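Local atomic coordinates of threonine phosphate decarboxylase-like enzyme (Sulfurospirillum multivorans, PDB entry 6OUX), a protein that uses pyridoxal phosphate to decarboxylate L-serine O-phosphate to ethanolamine O-phosphate, the precursor of the link between nucleotide loop and corrin ring in norcobamides. Residues 11-23 and 29-41. Numbering follows the deposited sequence.
Sequences TQFTKAFHALKQN and PSMEDLKKMFPTL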
loop_
_atom_site.group_PDB
_atom_site.type_symbol
_atom_site.label_atom_id
_atom_site.label_comp_id
_atom_site.label_asym_id
_atom_site.label_seq_id
_atom_site.Cartn_x
_atom_site.Cartn_y
_atom_site.Cartn_z
ATOM N N THR A 11 -9.559 -6.678 -38.197
ATOM C CA THR A 11 -10.406 -5.550 -37.941
ATOM C C THR A 11 -11.424 -5.861 -36.821
ATOM O O THR A 11 -11.626 -5.044 -35.902
ATOM C CB THR A 11 -11.132 -5.068 -39.259
ATOM O OG1 THR A 11 -10.187 -4.572 -40.228
ATOM C CG2 THR A 11 -12.105 -3.985 -38.990
ATOM N N GLN A 12 -12.039 -7.028 -36.909
ATOM C CA GLN A 12 -13.066 -7.459 -35.929
ATOM C C GLN A 12 -12.451 -7.467 -34.540
ATOM O O GLN A 12 -12.939 -6.833 -33.605
ATOM C CB GLN A 12 -13.656 -8.830 -36.296
ATOM C CG GLN A 12 -14.846 -9.193 -35.390
ATOM C CD GLN A 12 -15.525 -10.529 -35.733
ATOM O OE1 GLN A 12 -15.094 -11.307 -36.595
ATOM N NE2 GLN A 12 -16.620 -10.769 -35.066
ATOM N N PHE A 13 -11.308 -8.111 -34.435
ATOM C CA PHE A 13 -10.552 -8.076 -33.188
ATOM C C PHE A 13 -10.204 -6.643 -32.749
ATOM O O PHE A 13 -10.478 -6.214 -31.614
ATOM C CB PHE A 13 -9.293 -8.904 -33.338
ATOM C CG PHE A 13 -8.422 -8.895 -32.115
ATOM C CD1 PHE A 13 -7.461 -7.857 -31.903
ATOM C CD2 PHE A 13 -8.559 -9.883 -31.145
ATOM C CE1 PHE A 13 -6.684 -7.846 -30.781
ATOM C CE2 PHE A 13 -7.758 -9.854 -30.020
ATOM C CZ PHE A 13 -6.815 -8.855 -29.850
ATOM N N THR A 14 -9.600 -5.879 -33.650
ATOM C CA THR A 14 -9.239 -4.475 -33.312
ATOM C C THR A 14 -10.387 -3.663 -32.800
ATOM O O THR A 14 -10.258 -2.900 -31.803
ATOM C CB THR A 14 -8.687 -3.760 -34.527
ATOM O OG1 THR A 14 -7.602 -4.503 -35.057
ATOM C CG2 THR A 14 -8.276 -2.321 -34.181
ATOM N N LYS A 15 -11.540 -3.782 -33.463
ATOM C CA LYS A 15 -12.697 -3.016 -33.001
ATOM C C LYS A 15 -13.146 -3.421 -31.622
ATOM O O LYS A 15 -13.428 -2.542 -30.780
ATOM C CB LYS A 15 -13.880 -3.090 -33.999
ATOM C CG LYS A 15 -13.639 -2.213 -35.222
ATOM C CD LYS A 15 -14.935 -2.070 -35.988
ATOM C CE LYS A 15 -14.717 -1.551 -37.405
ATOM N NZ LYS A 15 -15.957 -0.819 -37.759
ATOM N N ALA A 16 -13.246 -4.737 -31.367
ATOM C CA ALA A 16 -13.652 -5.221 -30.032
ATOM C C ALA A 16 -12.610 -4.784 -28.998
ATOM O O ALA A 16 -12.933 -4.331 -27.890
ATOM C CB ALA A 16 -13.759 -6.740 -30.055
ATOM N N PHE A 17 -11.343 -4.905 -29.374
ATOM C CA PHE A 17 -10.228 -4.545 -28.460
ATOM C C PHE A 17 -10.321 -3.051 -27.971
ATOM O O PHE A 17 -10.301 -2.760 -26.764
ATOM C CB PHE A 17 -8.923 -4.929 -29.185
ATOM C CG PHE A 17 -7.658 -4.470 -28.515
ATOM C CD1 PHE A 17 -7.024 -5.269 -27.569
ATOM C CD2 PHE A 17 -7.063 -3.261 -28.871
ATOM C CE1 PHE A 17 -5.838 -4.854 -26.999
ATOM C CE2 PHE A 17 -5.863 -2.849 -28.277
ATOM C CZ PHE A 17 -5.283 -3.648 -27.332
ATOM N N HIS A 18 -10.530 -2.129 -28.907
ATOM C CA HIS A 18 -10.905 -0.736 -28.573
ATOM C C HIS A 18 -12.176 -0.515 -27.747
ATOM O O HIS A 18 -12.233 0.391 -26.930
ATOM C CB HIS A 18 -11.033 0.087 -29.839
ATOM C CG HIS A 18 -9.724 0.404 -30.503
ATOM N ND1 HIS A 18 -8.497 0.259 -29.882
ATOM C CD2 HIS A 18 -9.460 0.906 -31.734
ATOM C CE1 HIS A 18 -7.538 0.643 -30.707
ATOM N NE2 HIS A 18 -8.099 1.051 -31.833
ATOM N N ALA A 19 -13.220 -1.278 -27.973
ATOM C CA ALA A 19 -14.434 -1.145 -27.137
ATOM C C ALA A 19 -14.115 -1.236 -25.631
ATOM O O ALA A 19 -14.837 -0.662 -24.802
ATOM C CB ALA A 19 -15.467 -2.220 -27.493
ATOM N N LEU A 20 -13.063 -1.989 -25.282
ATOM C CA LEU A 20 -12.706 -2.223 -23.871
ATOM C C LEU A 20 -12.305 -0.957 -23.087
ATOM O O LEU A 20 -11.763 -0.002 -23.657
ATOM C CB LEU A 20 -11.593 -3.249 -23.789
ATOM C CG LEU A 20 -12.017 -4.629 -24.199
ATOM C CD1 LEU A 20 -10.782 -5.477 -24.433
ATOM C CD2 LEU A 20 -12.900 -5.231 -23.114
ATOM N N LYS A 21 -12.611 -0.972 -21.785
ATOM C CA LYS A 21 -12.112 0.038 -20.840
ATOM C C LYS A 21 -10.607 0.317 -21.083
ATOM O O LYS A 21 -9.778 -0.608 -21.046
ATOM C CB LYS A 21 -12.273 -0.395 -19.365
ATOM C CG LYS A 21 -13.678 -0.656 -18.863
ATOM C CD LYS A 21 -14.726 0.299 -19.418
ATOM C CE LYS A 21 -16.017 0.262 -18.592
ATOM N NZ LYS A 21 -16.149 1.435 -17.674
ATOM N N GLN A 22 -10.303 1.584 -21.356
ATOM C CA GLN A 22 -8.950 2.141 -21.255
ATOM C C GLN A 22 -8.574 2.656 -19.848
ATOM O O GLN A 22 -9.439 2.982 -19.044
ATOM C CB GLN A 22 -8.844 3.334 -22.178
ATOM C CG GLN A 22 -8.682 2.998 -23.635
ATOM C CD GLN A 22 -8.254 4.219 -24.433
ATOM O OE1 GLN A 22 -7.522 5.092 -23.937
ATOM N NE2 GLN A 22 -8.733 4.305 -25.665
ATOM N N ASN A 23 -7.265 2.719 -19.567
ATOM C CA ASN A 23 -6.740 3.377 -18.392
ATOM C C ASN A 23 -5.345 3.928 -18.652
ATOM O O ASN A 23 -4.673 3.610 -19.625
ATOM C CB ASN A 23 -6.708 2.426 -17.201
ATOM C CG ASN A 23 -5.817 1.229 -17.442
ATOM O OD1 ASN A 23 -6.264 0.168 -17.882
ATOM N ND2 ASN A 23 -4.551 1.393 -17.168
ATOM N N PRO A 29 -5.953 -1.718 -22.978
ATOM C CA PRO A 29 -6.824 -2.215 -21.880
ATOM C C PRO A 29 -6.156 -3.174 -20.876
ATOM O O PRO A 29 -5.046 -3.710 -21.136
ATOM C CB PRO A 29 -7.949 -2.916 -22.622
ATOM C CG PRO A 29 -7.361 -3.281 -23.974
ATOM C CD PRO A 29 -6.401 -2.174 -24.301
ATOM N N SER A 30 -6.843 -3.411 -19.762
ATOM C CA SER A 30 -6.299 -4.209 -18.687
ATOM C C SER A 30 -6.210 -5.613 -19.145
ATOM O O SER A 30 -6.999 -6.025 -19.968
ATOM C CB SER A 30 -7.201 -4.160 -17.442
ATOM O OG SER A 30 -8.231 -5.144 -17.509
ATOM N N MET A 31 -5.262 -6.358 -18.597
ATOM C CA MET A 31 -5.130 -7.790 -18.854
ATOM C C MET A 31 -6.326 -8.644 -18.437
ATOM O O MET A 31 -6.618 -9.658 -19.078
ATOM C CB MET A 31 -3.922 -8.364 -18.122
ATOM C CG MET A 31 -3.254 -9.443 -18.922
ATOM S SD MET A 31 -2.187 -8.732 -20.193
ATOM C CE MET A 31 -0.792 -9.783 -19.885
ATOM N N GLU A 32 -6.973 -8.263 -17.350
ATOM C CA GLU A 32 -8.162 -8.956 -16.863
ATOM C C GLU A 32 -9.304 -8.800 -17.882
ATOM O O GLU A 32 -10.066 -9.736 -18.116
ATOM C CB GLU A 32 -8.558 -8.392 -15.493
ATOM C CG GLU A 32 -7.481 -8.562 -14.408
ATOM C CD GLU A 32 -6.542 -7.363 -14.198
ATOM O OE1 GLU A 32 -6.288 -6.586 -15.153
ATOM O OE2 GLU A 32 -6.036 -7.208 -13.057
ATOM N N ASP A 33 -9.364 -7.624 -18.519
ATOM C CA ASP A 33 -10.381 -7.301 -19.547
ATOM C C ASP A 33 -10.243 -8.023 -20.902
ATOM O O ASP A 33 -11.251 -8.248 -21.593
ATOM C CB ASP A 33 -10.416 -5.785 -19.784
ATOM C CG ASP A 33 -11.302 -5.058 -18.784
ATOM O OD1 ASP A 33 -11.862 -5.740 -17.897
ATOM O OD2 ASP A 33 -11.454 -3.821 -18.897
ATOM N N LEU A 34 -8.998 -8.332 -21.289
ATOM C CA LEU A 34 -8.689 -9.070 -22.513
ATOM C C LEU A 34 -9.005 -10.553 -22.367
ATOM O O LEU A 34 -9.436 -11.176 -23.319
ATOM C CB LEU A 34 -7.193 -8.956 -22.851
ATOM C CG LEU A 34 -6.579 -7.738 -23.547
ATOM C CD1 LEU A 34 -5.082 -7.986 -23.711
ATOM C CD2 LEU A 34 -7.219 -7.457 -24.903
ATOM N N LYS A 35 -8.701 -11.131 -21.202
ATOM C CA LYS A 35 -9.052 -12.517 -20.899
ATOM C C LYS A 35 -10.556 -12.759 -21.018
ATOM O O LYS A 35 -10.962 -13.786 -21.553
ATOM C CB LYS A 35 -8.569 -12.941 -19.500
ATOM C CG LYS A 35 -9.031 -14.337 -19.050
ATOM C CD LYS A 35 -8.525 -15.449 -19.974
ATOM C CE LYS A 35 -9.141 -16.809 -19.665
ATOM N NZ LYS A 35 -8.458 -17.498 -18.539
ATOM N N LYS A 36 -11.385 -11.848 -20.528
ATOM C CA LYS A 36 -12.839 -12.083 -20.672
ATOM C C LYS A 36 -13.306 -11.826 -22.112
ATOM O O LYS A 36 -13.962 -12.677 -22.691
ATOM C CB LYS A 36 -13.705 -11.386 -19.601
ATOM C CG LYS A 36 -13.659 -9.868 -19.526
ATOM C CD LYS A 36 -14.523 -9.370 -18.369
ATOM C CE LYS A 36 -13.828 -9.573 -17.025
ATOM N NZ LYS A 36 -14.806 -9.832 -15.936
ATOM N N MET A 37 -12.911 -10.709 -22.718
ATOM C CA MET A 37 -13.241 -10.453 -24.142
ATOM C C MET A 37 -12.622 -11.488 -25.095
ATOM O O MET A 37 -13.256 -11.924 -26.045
ATOM C CB MET A 37 -12.819 -9.034 -24.563
ATOM C CG MET A 37 -13.221 -8.615 -25.982
ATOM S SD MET A 37 -15.031 -8.514 -26.175
ATOM C CE MET A 37 -15.276 -6.729 -26.185
ATOM N N PHE A 38 -11.382 -11.885 -24.870
ATOM C CA PHE A 38 -10.753 -12.833 -25.793
ATOM C C PHE A 38 -10.234 -14.032 -25.036
ATOM O O PHE A 38 -9.021 -14.153 -24.813
ATOM C CB PHE A 38 -9.630 -12.156 -26.570
ATOM C CG PHE A 38 -10.064 -10.915 -27.281
ATOM C CD1 PHE A 38 -10.881 -10.996 -28.400
ATOM C CD2 PHE A 38 -9.668 -9.668 -26.824
ATOM C CE1 PHE A 38 -11.243 -9.847 -29.077
ATOM C CE2 PHE A 38 -10.027 -8.521 -27.491
ATOM C CZ PHE A 38 -10.814 -8.603 -28.623
ATOM N N PRO A 39 -11.150 -14.943 -24.649
ATOM C CA PRO A 39 -10.728 -15.969 -23.675
ATOM C C PRO A 39 -9.764 -16.993 -24.242
ATOM O O PRO A 39 -8.976 -17.561 -23.509
ATOM C CB PRO A 39 -12.056 -16.604 -23.193
ATOM C CG PRO A 39 -13.144 -16.073 -24.089
ATOM C CD PRO A 39 -12.509 -15.202 -25.166
ATOM N N THR A 40 -9.803 -17.210 -25.539
ATOM C CA THR A 40 -8.814 -18.039 -26.187
ATOM C C THR A 40 -7.468 -17.330 -26.491
ATOM O O THR A 40 -6.549 -17.997 -26.974
ATOM C CB THR A 40 -9.362 -18.545 -27.522
ATOM O OG1 THR A 40 -9.700 -17.414 -28.313
ATOM C CG2 THR A 40 -10.634 -19.409 -27.312
ATOM N N LEU A 41 -7.356 -16.008 -26.231
ATOM C CA LEU A 41 -6.125 -15.223 -26.547
ATOM C C LEU A 41 -5.009 -15.542 -25.571
ATOM O O LEU A 41 -5.121 -15.230 -24.392
ATOM C CB LEU A 41 -6.400 -13.709 -26.449
ATOM C CG LEU A 41 -5.267 -12.727 -26.715
ATOM C CD1 LEU A 41 -4.691 -12.857 -28.106
ATOM C CD2 LEU A 41 -5.791 -11.322 -26.504
HETATM O O HOH W 1 -9.509 -2.481 -19.460
#
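Leu20, just past helix 11-19, pushes its side chain between Pro29 and helix 31-37. Its CB lies 3.8 Å from Pro29 CB, while the two methyls turn toward helix 31-37: CD2 meets Met37 CB at 4.1 Å, and CD1 reaches Leu34 CD2. Pro29, which follows a cis peptide bond, turns its ring across Phe17. Its CG sits over one face of that phenyl, 4.1 Å from the ring centroid and 27° off the normal, a CH-pi contact; Leu34 CD2 comes to the edge of the same ring, 3.5 Å from Phe17 CD1. Phe38, the first residue to leave helical geometry after helix 31-37, stacks face to face on Phe13, centroids 4.2 Å apart and planes tilted by 29°. With CG anti to the backbone N (chi1 178°), the Phe13 phenyl lies over Phe38, and Leu41 CD2 is at its edge. Met37 CG lies against the opposite face of Phe38, toward the rim. One water bridges Lys21 O, Asp33 OD2 and Ser30 N, but its two acceptor distances are unusually short and those bonds doubtful in detail. Ser30 N-caps helix 31-37, its OG taking the Asp33 N-H at 2.9 Å. The segments form an N-terminal helix-loop-helix unit of this fold type I PLP enzyme, the short helices running across each other. Asn23 brings its side chain about 5 Å from that of Arg355, which probably binds O-phospho-L-serine. Phe13 and Phe17 rest on helix 339-350, and Tyr353 of strand 352-356 touches Leu34 and hydrogen-bonds Pro29 O through its hydroxyl.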